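Local coordinates for protein L-asparaginase 1 (Escherichia coli, PDB 6NXC) that hydrolyses L-asparagine to L-aspartate and ammonium as an allosterically activated, cytoplasmic homotetramer, at residues E86-D100 / E219-P231. The protein carries 1 engineered substitution. Residues are numbered along the deposited sequence; the frame is centred on the assembly and turned at random.
Sequences EDWQHIAEDIKAHYD and EGELIVHPITPQP
The extended connector that links the N-terminal domain of this asparaginase to its C-terminal domain runs along helix 85-98, and Gln89 and Lys96 of the helix grip its backbone while Leu222, Val224 and Ile227 pack against the helix and the Tyr99 that follows it. With CG anti to the backbone N (chi1 -174°) and a bend at chi2 (77°), Gln89 brings OE1 to Ile227 N at 2.9 Å in a nearly straight bond that meets the amide oxygen almost head-on. Its NE2 gives one hydrogen to Glu93 OE1, approached from above the carboxylate plane, and another to a water that donates in turn to Val224 O; both ends of the amide are used, a pattern that fits this orientation of the group and not its reverse. With an alanine here, Ile227 N would probably lose its acceptor and the water on Val224 O its link to the helix. Two turns further on, Lys96 lays its CB against Val224 CG2 (3.6 Å) and sends NZ to Leu222 O at 2.9 Å, tilted from the carbonyl plane, with a long salt bridge, 3.8 Å from NZ to Glu221 OE1. That same carboxylate oxygen accepts Leu222 N. Leu222 sets CB over one face of the Tyr99 ring, 3.9 Å from its centroid, a CH-pi contact offset toward the rim. Ile227 CG2 instead meets the edge of the Trp88 indole at CE3 (3.9 Å). Tyr99 OH, bonded to Gly129 N, also reaches Gly220 O through a water. Within the connector, strand 223-224 pairs antiparallel with strand 125-126, whose Leu125 touches Ile95, Leu222 and Val224; Trp88 also packs on Ala120 of helix 114-124, Thr327 of helix 322-333 and Pro239 of a second subunit.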
loop_
_atom_site.group_PDB
_atom_site.type_symbol
_atom_site.label_atom_id
_atom_site.label_comp_id
_atom_site.label_asym_id
_atom_site.label_seq_id
_atom_site.Cartn_x
_atom_site.Cartn_y
_atom_site.Cartn_z
ATOM N N GLU B 86 -3.278 30.000 -20.477
ATOM C CA GLU B 86 -3.267 30.197 -21.943
ATOM C C GLU B 86 -2.774 28.919 -22.627
ATOM O O GLU B 86 -3.296 28.543 -23.702
ATOM C CB GLU B 86 -2.405 31.386 -22.326
ATOM C CG GLU B 86 -3.058 32.702 -21.892
ATOM C CD GLU B 86 -2.521 33.276 -20.591
ATOM O OE1 GLU B 86 -2.218 32.492 -19.584
ATOM O OE2 GLU B 86 -2.372 34.513 -20.559
ATOM N N ASP B 87 -1.855 28.222 -21.995
ATOM C CA ASP B 87 -1.405 26.895 -22.526
ATOM C C ASP B 87 -2.532 25.850 -22.532
ATOM O O ASP B 87 -2.538 24.995 -23.453
ATOM C CB ASP B 87 -0.136 26.441 -21.802
ATOM C CG ASP B 87 0.988 27.474 -21.963
ATOM O OD1 ASP B 87 1.278 27.892 -23.173
ATOM O OD2 ASP B 87 1.477 27.961 -20.902
ATOM N N TRP B 88 -3.409 25.801 -21.506
ATOM C CA TRP B 88 -4.465 24.812 -21.471
ATOM C C TRP B 88 -5.370 25.092 -22.705
ATOM O O TRP B 88 -5.828 24.174 -23.400
ATOM C CB TRP B 88 -5.288 24.972 -20.172
ATOM C CG TRP B 88 -4.529 24.804 -18.896
ATOM C CD1 TRP B 88 -3.367 24.128 -18.672
ATOM C CD2 TRP B 88 -4.877 25.434 -17.650
ATOM N NE1 TRP B 88 -3.011 24.247 -17.348
ATOM C CE2 TRP B 88 -3.873 25.076 -16.717
ATOM C CE3 TRP B 88 -5.979 26.181 -17.231
ATOM C CZ2 TRP B 88 -3.994 25.425 -15.386
ATOM C CZ3 TRP B 88 -6.057 26.587 -15.921
ATOM C CH2 TRP B 88 -5.043 26.241 -15.038
ATOM N N GLN B 89 -5.679 26.368 -22.894
ATOM C CA GLN B 89 -6.488 26.821 -24.067
ATOM C C GLN B 89 -5.855 26.402 -25.392
ATOM O O GLN B 89 -6.560 25.896 -26.327
ATOM C CB GLN B 89 -6.688 28.367 -23.996
ATOM C CG GLN B 89 -7.621 28.849 -25.092
ATOM C CD GLN B 89 -9.081 28.598 -24.843
ATOM O OE1 GLN B 89 -9.514 28.522 -23.723
ATOM N NE2 GLN B 89 -9.888 28.511 -25.916
ATOM N N HIS B 90 -4.539 26.523 -25.531
ATOM C CA HIS B 90 -3.804 26.218 -26.796
ATOM C C HIS B 90 -4.006 24.714 -27.045
ATOM O O HIS B 90 -4.303 24.305 -28.214
ATOM C CB HIS B 90 -2.283 26.520 -26.624
ATOM C CG HIS B 90 -1.390 26.380 -27.807
ATOM N ND1 HIS B 90 -1.852 26.298 -29.133
ATOM C CD2 HIS B 90 -0.035 26.440 -27.896
ATOM C CE1 HIS B 90 -0.817 26.198 -29.960
ATOM N NE2 HIS B 90 0.305 26.327 -29.229
ATOM N N ILE B 91 -3.824 23.881 -25.992
ATOM C CA ILE B 91 -3.978 22.429 -26.122
ATOM C C ILE B 91 -5.446 22.093 -26.463
ATOM O O ILE B 91 -5.663 21.305 -27.418
ATOM C CB ILE B 91 -3.504 21.707 -24.857
ATOM C CG1 ILE B 91 -2.030 21.926 -24.564
ATOM C CG2 ILE B 91 -3.908 20.239 -24.921
ATOM C CD1 ILE B 91 -1.596 21.534 -23.167
ATOM N N ALA B 92 -6.441 22.731 -25.831
ATOM C CA ALA B 92 -7.873 22.457 -26.096
ATOM C C ALA B 92 -8.207 22.753 -27.557
ATOM O O ALA B 92 -8.898 21.986 -28.252
ATOM C CB ALA B 92 -8.754 23.224 -25.206
ATOM N N GLU B 93 -7.658 23.871 -28.047
ATOM C CA GLU B 93 -7.859 24.281 -29.465
ATOM C C GLU B 93 -7.241 23.282 -30.426
ATOM O O GLU B 93 -7.825 23.049 -31.518
ATOM C CB GLU B 93 -7.362 25.689 -29.725
ATOM C CG GLU B 93 -8.116 26.720 -28.872
ATOM C CD GLU B 93 -7.576 28.165 -28.901
ATOM O OE1 GLU B 93 -8.401 29.065 -28.542
ATOM O OE2 GLU B 93 -6.351 28.399 -29.241
ATOM N N ASP B 94 -6.104 22.765 -30.076
ATOM C CA ASP B 94 -5.421 21.804 -30.981
ATOM C C ASP B 94 -6.278 20.517 -31.010
ATOM O O ASP B 94 -6.372 19.923 -32.059
ATOM C CB ASP B 94 -4.030 21.510 -30.445
ATOM C CG ASP B 94 -3.066 20.693 -31.278
ATOM O OD1 ASP B 94 -3.301 20.629 -32.407
ATOM O OD2 ASP B 94 -2.060 20.122 -30.692
ATOM N N ILE B 95 -6.821 20.057 -29.864
ATOM C CA ILE B 95 -7.718 18.852 -29.841
ATOM C C ILE B 95 -8.930 19.120 -30.755
ATOM O O ILE B 95 -9.251 18.277 -31.623
ATOM C CB ILE B 95 -8.138 18.488 -28.408
ATOM C CG1 ILE B 95 -6.940 17.987 -27.610
ATOM C CG2 ILE B 95 -9.334 17.515 -28.355
ATOM C CD1 ILE B 95 -7.176 18.074 -26.118
ATOM N N LYS B 96 -9.559 20.280 -30.641
ATOM C CA LYS B 96 -10.807 20.624 -31.369
ATOM C C LYS B 96 -10.477 20.691 -32.854
ATOM O O LYS B 96 -11.218 20.108 -33.656
ATOM C CB LYS B 96 -11.358 21.970 -30.889
ATOM C CG LYS B 96 -12.547 22.552 -31.692
ATOM C CD LYS B 96 -13.749 21.686 -31.684
ATOM C CE LYS B 96 -14.937 22.195 -32.480
ATOM N NZ LYS B 96 -15.934 21.094 -32.699
ATOM N N ALA B 97 -9.323 21.264 -33.201
ATOM C CA ALA B 97 -8.813 21.362 -34.597
ATOM C C ALA B 97 -8.707 20.006 -35.249
ATOM O O ALA B 97 -9.008 19.930 -36.473
ATOM C CB ALA B 97 -7.512 22.091 -34.673
ATOM N N HIS B 98 -8.353 18.966 -34.510
ATOM C CA HIS B 98 -8.060 17.650 -35.090
ATOM C C HIS B 98 -9.133 16.640 -34.696
ATOM O O HIS B 98 -8.964 15.457 -35.051
ATOM C CB HIS B 98 -6.657 17.246 -34.689
ATOM C CG HIS B 98 -5.663 18.203 -35.267
ATOM N ND1 HIS B 98 -5.262 19.378 -34.556
ATOM C CD2 HIS B 98 -5.070 18.277 -36.487
ATOM C CE1 HIS B 98 -4.318 19.997 -35.261
ATOM N NE2 HIS B 98 -4.245 19.421 -36.454
ATOM N N TYR B 99 -10.154 17.038 -33.987
ATOM C CA TYR B 99 -11.109 16.092 -33.356
ATOM C C TYR B 99 -11.720 15.150 -34.356
ATOM O O TYR B 99 -11.801 13.945 -34.081
ATOM C CB TYR B 99 -12.220 16.831 -32.664
ATOM C CG TYR B 99 -13.156 15.975 -31.840
ATOM C CD1 TYR B 99 -12.759 15.272 -30.719
ATOM C CD2 TYR B 99 -14.502 15.827 -32.220
ATOM C CE1 TYR B 99 -13.645 14.564 -29.958
ATOM C CE2 TYR B 99 -15.392 15.132 -31.444
ATOM C CZ TYR B 99 -14.993 14.489 -30.292
ATOM O OH TYR B 99 -15.919 13.846 -29.556
ATOM N N ASP B 100 -12.258 15.705 -35.460
ATOM C CA ASP B 100 -12.957 14.815 -36.446
ATOM C C ASP B 100 -12.010 13.898 -37.188
ATOM O O ASP B 100 -12.508 12.868 -37.751
ATOM C CB ASP B 100 -13.806 15.634 -37.430
ATOM C CG ASP B 100 -15.000 16.282 -36.738
ATOM O OD1 ASP B 100 -15.426 15.799 -35.677
ATOM O OD2 ASP B 100 -15.500 17.266 -37.269
ATOM N N GLU B 219 -23.784 15.194 -25.285
ATOM C CA GLU B 219 -23.920 14.489 -26.557
ATOM C C GLU B 219 -23.810 15.487 -27.687
ATOM O O GLU B 219 -24.327 16.559 -27.541
ATOM C CB GLU B 219 -25.295 13.820 -26.617
ATOM C CG GLU B 219 -26.439 14.740 -26.289
ATOM C CD GLU B 219 -26.646 14.993 -24.795
ATOM O OE1 GLU B 219 -27.232 16.031 -24.491
ATOM O OE2 GLU B 219 -26.207 14.164 -23.964
ATOM N N GLY B 220 -23.341 15.029 -28.837
ATOM C CA GLY B 220 -23.200 15.918 -29.988
ATOM C C GLY B 220 -21.764 16.302 -30.234
ATOM O O GLY B 220 -20.802 15.620 -29.683
ATOM N N GLU B 221 -21.572 17.355 -31.058
ATOM C CA GLU B 221 -20.189 17.725 -31.467
ATOM C C GLU B 221 -19.442 18.425 -30.307
ATOM O O GLU B 221 -20.053 19.054 -29.458
ATOM C CB GLU B 221 -20.128 18.680 -32.666
ATOM C CG GLU B 221 -19.681 17.968 -33.953
ATOM C CD GLU B 221 -18.260 17.406 -34.022
ATOM O OE1 GLU B 221 -17.522 17.687 -33.092
ATOM O OE2 GLU B 221 -17.889 16.692 -35.032
ATOM N N LEU B 222 -18.142 18.174 -30.269
ATOM C CA LEU B 222 -17.277 18.684 -29.177
ATOM C C LEU B 222 -17.484 20.181 -29.118
ATOM O O LEU B 222 -17.421 20.852 -30.182
ATOM C CB LEU B 222 -15.821 18.337 -29.501
ATOM C CG LEU B 222 -14.769 18.836 -28.504
ATOM C CD1 LEU B 222 -14.911 18.088 -27.209
ATOM C CD2 LEU B 222 -13.383 18.664 -29.104
ATOM N N ILE B 223 -17.573 20.738 -27.905
ATOM C CA ILE B 223 -17.644 22.190 -27.659
ATOM C C ILE B 223 -16.493 22.575 -26.738
ATOM O O ILE B 223 -16.321 21.908 -25.728
ATOM C CB ILE B 223 -19.016 22.601 -27.124
ATOM C CG1 ILE B 223 -20.064 22.430 -28.237
ATOM C CG2 ILE B 223 -18.953 24.028 -26.607
ATOM C CD1 ILE B 223 -21.516 22.456 -27.753
ATOM N N VAL B 224 -15.667 23.529 -27.151
ATOM C CA VAL B 224 -14.564 23.952 -26.257
ATOM C C VAL B 224 -14.948 25.229 -25.479
ATOM O O VAL B 224 -15.263 26.245 -26.105
ATOM C CB VAL B 224 -13.246 24.116 -26.993
ATOM C CG1 VAL B 224 -12.250 24.599 -25.925
ATOM C CG2 VAL B 224 -12.817 22.806 -27.658
ATOM N N HIS B 225 -15.089 25.149 -24.148
ATOM C CA HIS B 225 -15.415 26.328 -23.320
ATOM C C HIS B 225 -14.101 27.043 -23.115
ATOM O O HIS B 225 -13.056 26.412 -22.866
ATOM C CB HIS B 225 -15.975 25.955 -21.964
ATOM C CG HIS B 225 -17.348 25.406 -22.071
ATOM N ND1 HIS B 225 -18.461 26.192 -22.238
ATOM C CD2 HIS B 225 -17.791 24.130 -21.973
ATOM C CE1 HIS B 225 -19.533 25.408 -22.352
ATOM N NE2 HIS B 225 -19.150 24.142 -22.164
ATOM N N PRO B 226 -14.082 28.388 -23.276
ATOM C CA PRO B 226 -12.834 29.115 -23.043
ATOM C C PRO B 226 -12.389 29.004 -21.589
ATOM O O PRO B 226 -13.151 28.990 -20.710
ATOM C CB PRO B 226 -13.236 30.588 -23.410
ATOM C CG PRO B 226 -14.713 30.615 -22.995
ATOM C CD PRO B 226 -15.244 29.253 -23.488
ATOM N N ILE B 227 -11.072 29.015 -21.372
ATOM C CA ILE B 227 -10.501 29.199 -20.020
ATOM C C ILE B 227 -9.522 30.329 -20.207
ATOM O O ILE B 227 -8.611 30.295 -21.130
ATOM C CB ILE B 227 -9.826 28.013 -19.298
ATOM C CG1 ILE B 227 -10.735 27.024 -18.597
ATOM C CG2 ILE B 227 -8.918 28.552 -18.175
ATOM C CD1 ILE B 227 -9.968 25.949 -17.784
ATOM N N THR B 228 -9.731 31.390 -19.441
ATOM C CA THR B 228 -8.844 32.558 -19.475
ATOM C C THR B 228 -8.066 32.644 -18.161
ATOM O O THR B 228 -8.509 32.102 -17.112
ATOM C CB THR B 228 -9.605 33.867 -19.746
ATOM O OG1 THR B 228 -10.449 34.060 -18.620
ATOM C CG2 THR B 228 -10.480 33.898 -20.972
ATOM N N PRO B 229 -6.966 33.418 -18.163
ATOM C CA PRO B 229 -6.349 33.865 -16.909
ATOM C C PRO B 229 -7.337 34.585 -15.983
ATOM O O PRO B 229 -8.254 35.320 -16.362
ATOM C CB PRO B 229 -5.210 34.780 -17.293
ATOM C CG PRO B 229 -5.065 34.663 -18.749
ATOM C CD PRO B 229 -6.354 34.110 -19.315
ATOM N N GLN B 230 -7.246 34.229 -14.720
ATOM C CA GLN B 230 -8.175 34.759 -13.695
ATOM C C GLN B 230 -7.341 34.895 -12.444
ATOM O O GLN B 230 -6.584 33.946 -12.173
ATOM C CB GLN B 230 -9.288 33.770 -13.391
ATOM C CG GLN B 230 -10.171 33.454 -14.586
ATOM C CD GLN B 230 -11.065 34.615 -14.945
ATOM O OE1 GLN B 230 -11.204 35.583 -14.176
ATOM N NE2 GLN B 230 -11.738 34.478 -16.069
ATOM N N PRO B 231 -7.418 36.019 -11.684
ATOM C CA PRO B 231 -6.592 36.138 -10.471
ATOM C C PRO B 231 -7.277 35.281 -9.394
ATOM O O PRO B 231 -8.387 35.564 -8.806
ATOM C CB PRO B 231 -6.609 37.641 -10.188
ATOM C CG PRO B 231 -7.991 38.066 -10.716
ATOM C CD PRO B 231 -8.169 37.266 -11.996
HETATM O O HOH W 1 -12.797 28.022 -26.491
HETATM O O HOH W 2 -18.291 14.613 -29.924
#